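Local atomic coordinates of metagenomic carboxyl esterase MGS0156 (Uncultured organism, PDB entry 5D8M), a protein that probably hydrolyses carboxylic esters, as a metagenomic esterase whose parallel sheet flanked by helices is consistent with the alpha/beta-hydrolase fold. Residues Ala85-Val90 with Asn149-Phe154; Glu115-Ala120 with Ile331-Glu336. One frame throughout, in Å; residues are numbered along the deposited sequence.

Contact 1 (Ala85-Val90 with Asn149-Phe154)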
loop_
_atom_site.group_PDB
_atom_site.type_symbol
_atom_site.label_atom_id
_atom_site.label_comp_id
_atom_site.label_asym_id
_atom_site.label_seq_id
_atom_site.Cartn_x
_atom_site.Cartn_y
_atom_site.Cartn_z
ATOM N N ALA A 85 19.843 -1.814 13.005
ATOM C CA ALA A 85 19.902 -2.802 11.914
ATOM C C ALA A 85 20.332 -2.238 10.542
ATOM O O ALA A 85 20.585 -2.986 9.610
ATOM C CB ALA A 85 18.548 -3.487 11.773
ATOM N N GLY A 86 20.389 -0.921 10.397
ATOM C CA GLY A 86 20.714 -0.346 9.098
ATOM C C GLY A 86 19.621 -0.563 8.046
ATOM O O GLY A 86 19.906 -0.675 6.856
ATOM N N ILE A 87 18.370 -0.634 8.482
ATOM C CA ILE A 87 17.252 -0.810 7.555
ATOM C C ILE A 87 16.860 0.540 6.963
ATOM O O ILE A 87 16.820 1.537 7.673
ATOM C CB ILE A 87 16.035 -1.473 8.254
ATOM C CG1 ILE A 87 16.366 -2.932 8.551
ATOM C CG2 ILE A 87 14.741 -1.353 7.403
ATOM C CD1 ILE A 87 15.272 -3.681 9.270
ATOM N N ARG A 88 16.613 0.560 5.658
ATOM C CA ARG A 88 16.065 1.719 4.984
ATOM C C ARG A 88 14.714 1.368 4.375
ATOM O O ARG A 88 14.596 0.417 3.614
ATOM C CB ARG A 88 17.011 2.236 3.892
ATOM C CG ARG A 88 16.395 3.371 3.069
ATOM C CD ARG A 88 17.400 3.890 2.042
ATOM N NE ARG A 88 18.623 4.375 2.671
ATOM C CZ ARG A 88 18.786 5.601 3.149
ATOM N NH1 ARG A 88 17.812 6.497 3.068
ATOM N NH2 ARG A 88 19.922 5.928 3.712
ATOM N N LEU A 89 13.704 2.143 4.743
ATOM C CA LEU A 89 12.378 2.035 4.180
ATOM C C LEU A 89 12.344 2.854 2.884
ATOM O O LEU A 89 12.563 4.066 2.893
ATOM C CB LEU A 89 11.329 2.537 5.175
ATOM C CG LEU A 89 11.429 1.987 6.601
ATOM C CD1 LEU A 89 10.393 2.679 7.509
ATOM C CD2 LEU A 89 11.250 0.467 6.617
ATOM N N VAL A 90 12.135 2.163 1.775
ATOM C CA VAL A 90 11.974 2.794 0.483
ATOM C C VAL A 90 10.481 2.896 0.193
ATOM O O VAL A 90 9.810 1.892 -0.049
ATOM C CB VAL A 90 12.701 2.007 -0.617
ATOM C CG1 VAL A 90 12.587 2.754 -1.939
ATOM C CG2 VAL A 90 14.192 1.822 -0.212
ATOM N N ASN A 149 25.285 -1.068 2.026
ATOM C CA ASN A 149 25.143 -1.766 3.303
ATOM C C ASN A 149 23.748 -1.669 3.935
ATOM O O ASN A 149 23.474 -2.328 4.949
ATOM C CB ASN A 149 26.177 -1.248 4.294
ATOM C CG ASN A 149 27.586 -1.676 3.929
ATOM O OD1 ASN A 149 27.787 -2.754 3.367
ATOM N ND2 ASN A 149 28.568 -0.834 4.242
ATOM N N ASP A 150 22.877 -0.850 3.344
ATOM C CA ASP A 150 21.526 -0.692 3.864
ATOM C C ASP A 150 20.711 -1.935 3.584
ATOM O O ASP A 150 20.840 -2.545 2.525
ATOM C CB ASP A 150 20.821 0.521 3.248
ATOM C CG ASP A 150 21.261 1.845 3.863
ATOM O OD1 ASP A 150 22.007 1.840 4.861
ATOM O OD2 ASP A 150 20.809 2.900 3.362
ATOM N N THR A 151 19.866 -2.310 4.527
ATOM C CA THR A 151 18.895 -3.356 4.251
ATOM C C THR A 151 17.613 -2.729 3.684
ATOM O O THR A 151 16.941 -1.932 4.344
ATOM C CB THR A 151 18.615 -4.194 5.511
ATOM O OG1 THR A 151 19.840 -4.802 5.943
ATOM C CG2 THR A 151 17.631 -5.289 5.194
ATOM N N ILE A 152 17.310 -3.065 2.434
ATOM C CA ILE A 152 16.236 -2.413 1.699
ATOM C C ILE A 152 14.872 -3.048 1.988
ATOM O O ILE A 152 14.664 -4.244 1.743
ATOM C CB ILE A 152 16.513 -2.455 0.184
ATOM C CG1 ILE A 152 17.804 -1.692 -0.124
ATOM C CG2 ILE A 152 15.334 -1.892 -0.591
ATOM C CD1 ILE A 152 17.753 -0.204 0.274
ATOM N N VAL A 153 13.968 -2.247 2.549
ATOM C CA VAL A 153 12.600 -2.678 2.793
ATOM C C VAL A 153 11.636 -1.720 2.095
ATOM O O VAL A 153 11.474 -0.580 2.520
ATOM C CB VAL A 153 12.291 -2.745 4.308
ATOM C CG1 VAL A 153 10.785 -3.053 4.546
ATOM C CG2 VAL A 153 13.181 -3.792 4.976
ATOM N N PHE A 154 11.012 -2.168 1.010
ATOM C CA PHE A 154 10.016 -1.345 0.333
ATOM C C PHE A 154 8.769 -1.246 1.197
ATOM O O PHE A 154 8.330 -2.245 1.770
ATOM C CB PHE A 154 9.633 -1.930 -1.035
ATOM C CG PHE A 154 10.704 -1.766 -2.096
ATOM C CD1 PHE A 154 10.860 -0.560 -2.753
ATOM C CD2 PHE A 154 11.546 -2.826 -2.431
ATOM C CE1 PHE A 154 11.831 -0.389 -3.740
ATOM C CE2 PHE A 154 12.524 -2.665 -3.423
ATOM C CZ PHE A 154 12.658 -1.441 -4.084
HETATM O O HOH W 1 21.977 -3.423 6.939
HETATM O O HOH W 2 19.975 -5.708 8.693
#
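V90 lays its CG1 methyl against the ring of F154, 3.7 Å from F154 CE1, the two running alongside each other in one direction. On that face V90 CG2 also meets I152 CG2, so the valine, with CG1 anti to its backbone N (chi1 -176°), spreads its branches over two residues of the neighbouring strand. The other face carries I87, L89, T151 and V153: the CG2 methyls of I87 and V153 touch at 3.8 Å, and L89 rests CD2 alongside V153 CB.

Between the faces runs a parallel ladder. T151 N donates to G86 O, R88 N to T151 O, V153 N to R88 O and V90 N to V153 O, all at 2.8 to 2.9 Å; V153 N meets R88 O almost along the C=O axis, while V90 N stands above the carbonyl plane of V153. At the start of the ladder R88, bent at chi3 (-59°), turns NE onto D150 OD2 at 2.7 Å in a salt bridge. D150 OD2 lies in the R88 guanidinium plane, whereas NE meets that oxygen from above the carboxylate plane, and NH2 adds only a weak bond to it. Two waters link A85 O to T151 OG1.

These are neighbouring inner strands of an alpha/beta fold's parallel sheet: 87-92 has 120-123 on its other edge, 151-157 has 178-184, and helix 324-338 packs on the I87, L89 and V153 face.

Contact 2 (Glu115-Ala120 with Ile331-Glu336)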
loop_
_atom_site.group_PDB
_atom_site.type_symbol
_atom_site.label_atom_id
_atom_site.label_comp_id
_atom_site.label_asym_id
_atom_site.label_seq_id
_atom_site.Cartn_x
_atom_site.Cartn_y
_atom_site.Cartn_z
ATOM N N GLU A 115 12.509 7.603 11.840
ATOM C CA GLU A 115 13.919 8.006 11.817
ATOM C C GLU A 115 14.477 8.231 13.223
ATOM O O GLU A 115 15.647 7.955 13.498
ATOM C CB GLU A 115 14.092 9.250 10.945
ATOM C CG GLU A 115 13.895 8.914 9.474
ATOM C CD GLU A 115 14.185 10.067 8.543
ATOM O OE1 GLU A 115 14.477 11.172 9.044
ATOM O OE2 GLU A 115 14.124 9.864 7.308
ATOM N N ARG A 116 13.632 8.708 14.120
ATOM C CA ARG A 116 14.010 8.757 15.523
ATOM C C ARG A 116 14.454 7.376 16.009
ATOM O O ARG A 116 15.405 7.249 16.797
ATOM C CB ARG A 116 12.845 9.242 16.364
ATOM C CG ARG A 116 12.853 8.757 17.792
ATOM C CD ARG A 116 11.917 9.613 18.626
ATOM N NE ARG A 116 12.372 11.001 18.652
ATOM C CZ ARG A 116 11.646 12.032 19.079
ATOM N NH1 ARG A 116 10.406 11.845 19.517
ATOM N NH2 ARG A 116 12.170 13.252 19.070
ATOM N N TYR A 117 13.765 6.342 15.532
ATOM C CA TYR A 117 14.033 5.001 16.037
ATOM C C TYR A 117 14.907 4.143 15.136
ATOM O O TYR A 117 14.863 2.915 15.224
ATOM C CB TYR A 117 12.717 4.282 16.332
ATOM C CG TYR A 117 12.045 4.885 17.535
ATOM C CD1 TYR A 117 12.605 4.750 18.796
ATOM C CD2 TYR A 117 10.879 5.633 17.407
ATOM C CE1 TYR A 117 12.013 5.318 19.909
ATOM C CE2 TYR A 117 10.268 6.212 18.521
ATOM C CZ TYR A 117 10.837 6.045 19.765
ATOM O OH TYR A 117 10.237 6.603 20.876
ATOM N N GLY A 118 15.707 4.791 14.295
ATOM C CA GLY A 118 16.826 4.139 13.622
ATOM C C GLY A 118 16.536 3.611 12.234
ATOM O O GLY A 118 17.350 2.896 11.656
ATOM N N TYR A 119 15.369 3.946 11.691
ATOM C CA TYR A 119 15.022 3.501 10.353
ATOM C C TYR A 119 15.175 4.672 9.381
ATOM O O TYR A 119 14.466 5.685 9.497
ATOM C CB TYR A 119 13.594 2.928 10.322
ATOM C CG TYR A 119 13.422 1.737 11.254
ATOM C CD1 TYR A 119 13.887 0.482 10.884
ATOM C CD2 TYR A 119 12.814 1.871 12.508
ATOM C CE1 TYR A 119 13.758 -0.628 11.725
ATOM C CE2 TYR A 119 12.673 0.760 13.365
ATOM C CZ TYR A 119 13.154 -0.484 12.953
ATOM O OH TYR A 119 13.030 -1.597 13.753
ATOM N N ALA A 120 16.102 4.543 8.435
ATOM C CA ALA A 120 16.251 5.554 7.378
ATOM C C ALA A 120 15.078 5.455 6.396
ATOM O O ALA A 120 14.460 4.397 6.260
ATOM C CB ALA A 120 17.603 5.379 6.636
ATOM N N ILE A 331 5.373 -1.460 11.198
ATOM C CA ILE A 331 5.832 -2.172 10.010
ATOM C C ILE A 331 7.346 -2.415 10.084
ATOM O O ILE A 331 7.782 -3.559 9.951
ATOM C CB ILE A 331 5.492 -1.394 8.720
ATOM C CG1 ILE A 331 3.979 -1.419 8.460
ATOM C CG2 ILE A 331 6.316 -1.903 7.507
ATOM C CD1 ILE A 331 3.578 -0.372 7.424
ATOM N N ALA A 332 8.122 -1.352 10.302
ATOM C CA ALA A 332 9.581 -1.451 10.395
ATOM C C ALA A 332 10.030 -2.441 11.462
ATOM O O ALA A 332 10.956 -3.206 11.239
ATOM C CB ALA A 332 10.214 -0.056 10.677
ATOM N N ARG A 333 9.409 -2.388 12.636
ATOM C CA ARG A 333 9.799 -3.256 13.738
ATOM C C ARG A 333 9.400 -4.711 13.491
ATOM O O ARG A 333 10.148 -5.620 13.862
ATOM C CB ARG A 333 9.202 -2.762 15.066
ATOM C CG ARG A 333 9.806 -1.422 15.529
ATOM C CD ARG A 333 9.574 -1.225 17.004
ATOM N NE ARG A 333 9.856 0.131 17.463
ATOM C CZ ARG A 333 11.039 0.548 17.899
ATOM N NH1 ARG A 333 12.092 -0.279 17.929
ATOM N NH2 ARG A 333 11.163 1.798 18.315
ATOM N N TYR A 334 8.239 -4.932 12.868
ATOM C CA TYR A 334 7.793 -6.300 12.544
ATOM C C TYR A 334 8.764 -6.923 11.546
ATOM O O TYR A 334 9.216 -8.061 11.721
ATOM C CB TYR A 334 6.355 -6.326 11.962
ATOM C CG TYR A 334 5.837 -7.740 11.752
ATOM C CD1 TYR A 334 6.276 -8.518 10.672
ATOM C CD2 TYR A 334 4.921 -8.305 12.635
ATOM C CE1 TYR A 334 5.828 -9.818 10.492
ATOM C CE2 TYR A 334 4.464 -9.611 12.447
ATOM C CZ TYR A 334 4.926 -10.355 11.376
ATOM O OH TYR A 334 4.501 -11.647 11.198
ATOM N N VAL A 335 9.086 -6.184 10.487
ATOM C CA VAL A 335 9.947 -6.741 9.440
ATOM C C VAL A 335 11.365 -6.979 9.959
ATOM O O VAL A 335 11.950 -8.051 9.725
ATOM C CB VAL A 335 9.975 -5.830 8.181
ATOM C CG1 VAL A 335 10.940 -6.385 7.135
ATOM C CG2 VAL A 335 8.578 -5.730 7.589
ATOM N N GLU A 336 11.912 -6.021 10.707
ATOM C CA GLU A 336 13.228 -6.240 11.319
ATOM C C GLU A 336 13.232 -7.484 12.208
ATOM O O GLU A 336 14.169 -8.289 12.177
ATOM C CB GLU A 336 13.678 -5.035 12.144
ATOM C CG GLU A 336 15.024 -5.306 12.857
ATOM C CD GLU A 336 15.507 -4.138 13.695
ATOM O OE1 GLU A 336 15.054 -2.985 13.462
ATOM O OE2 GLU A 336 16.356 -4.373 14.580
HETATM O O HOH W 3 13.004 -2.594 16.241
#
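Y119 points its ring at helix 324-338 so that one face lies flat over the methyl of A332. A332 CB sits 3.5 Å from the centroid of the Y119 ring and only 1° off the normal, a centred CH-pi contact in which this carbon is about equally far from all six ring atoms. The phenol oxygen then reaches E336, whose chain runs out extended with CG anti to the backbone N. Y119 OH donates a very short hydrogen bond, 2.5 Å, to E336 OE1, which lies near the ring plane at its edge; ring and carboxylate are turned 65° apart, and the hydroxyl comes from above the carboxylate plane. S83 OG is a second partner of that oxygen.

A water donates to Y119 OH and accepts from R333 NH1, bridging the phenol to the guanidinium. R333 runs out nearly straight and sets its NH2 over one face of the Y117 ring, 3.3 Å from Y117 CG, with the two planes 60° apart. Its charge is met by E329 in a salt bridge through NE, and G81 O takes a bond from NH1.

G118, at positive phi, is the C-prime residue of a Schellman motif, which turns the chain from helix 111-116 into the run that leads to the sheet's edge strand. The contact thus joins this helix-to-strand turn to helix 324-338, whose I331 and V335 pack on strand 178-184.

Overall arrangement
From the N terminus, strand 87-92 comes first, then helix 111-116 and its turn, then strand 151-157, and near the C terminus helix 324-338. Contact 1 closes a loop of 58 residues, contact 2 one of 210, and because 115-120 falls inside the first loop while 331-336 lies beyond it, the two cross rather than nest. Their centres are 9 Å apart. Strand 87-92 joins them directly: its backbone pairs with A120, probably through hydrogen bonds from L89 N to A120 O and A120 N to I87 O, and I87 packs on E336. Together they tie strands 151-157 and 87-92, the 120-123 edge strand beside them and the C-terminal helix.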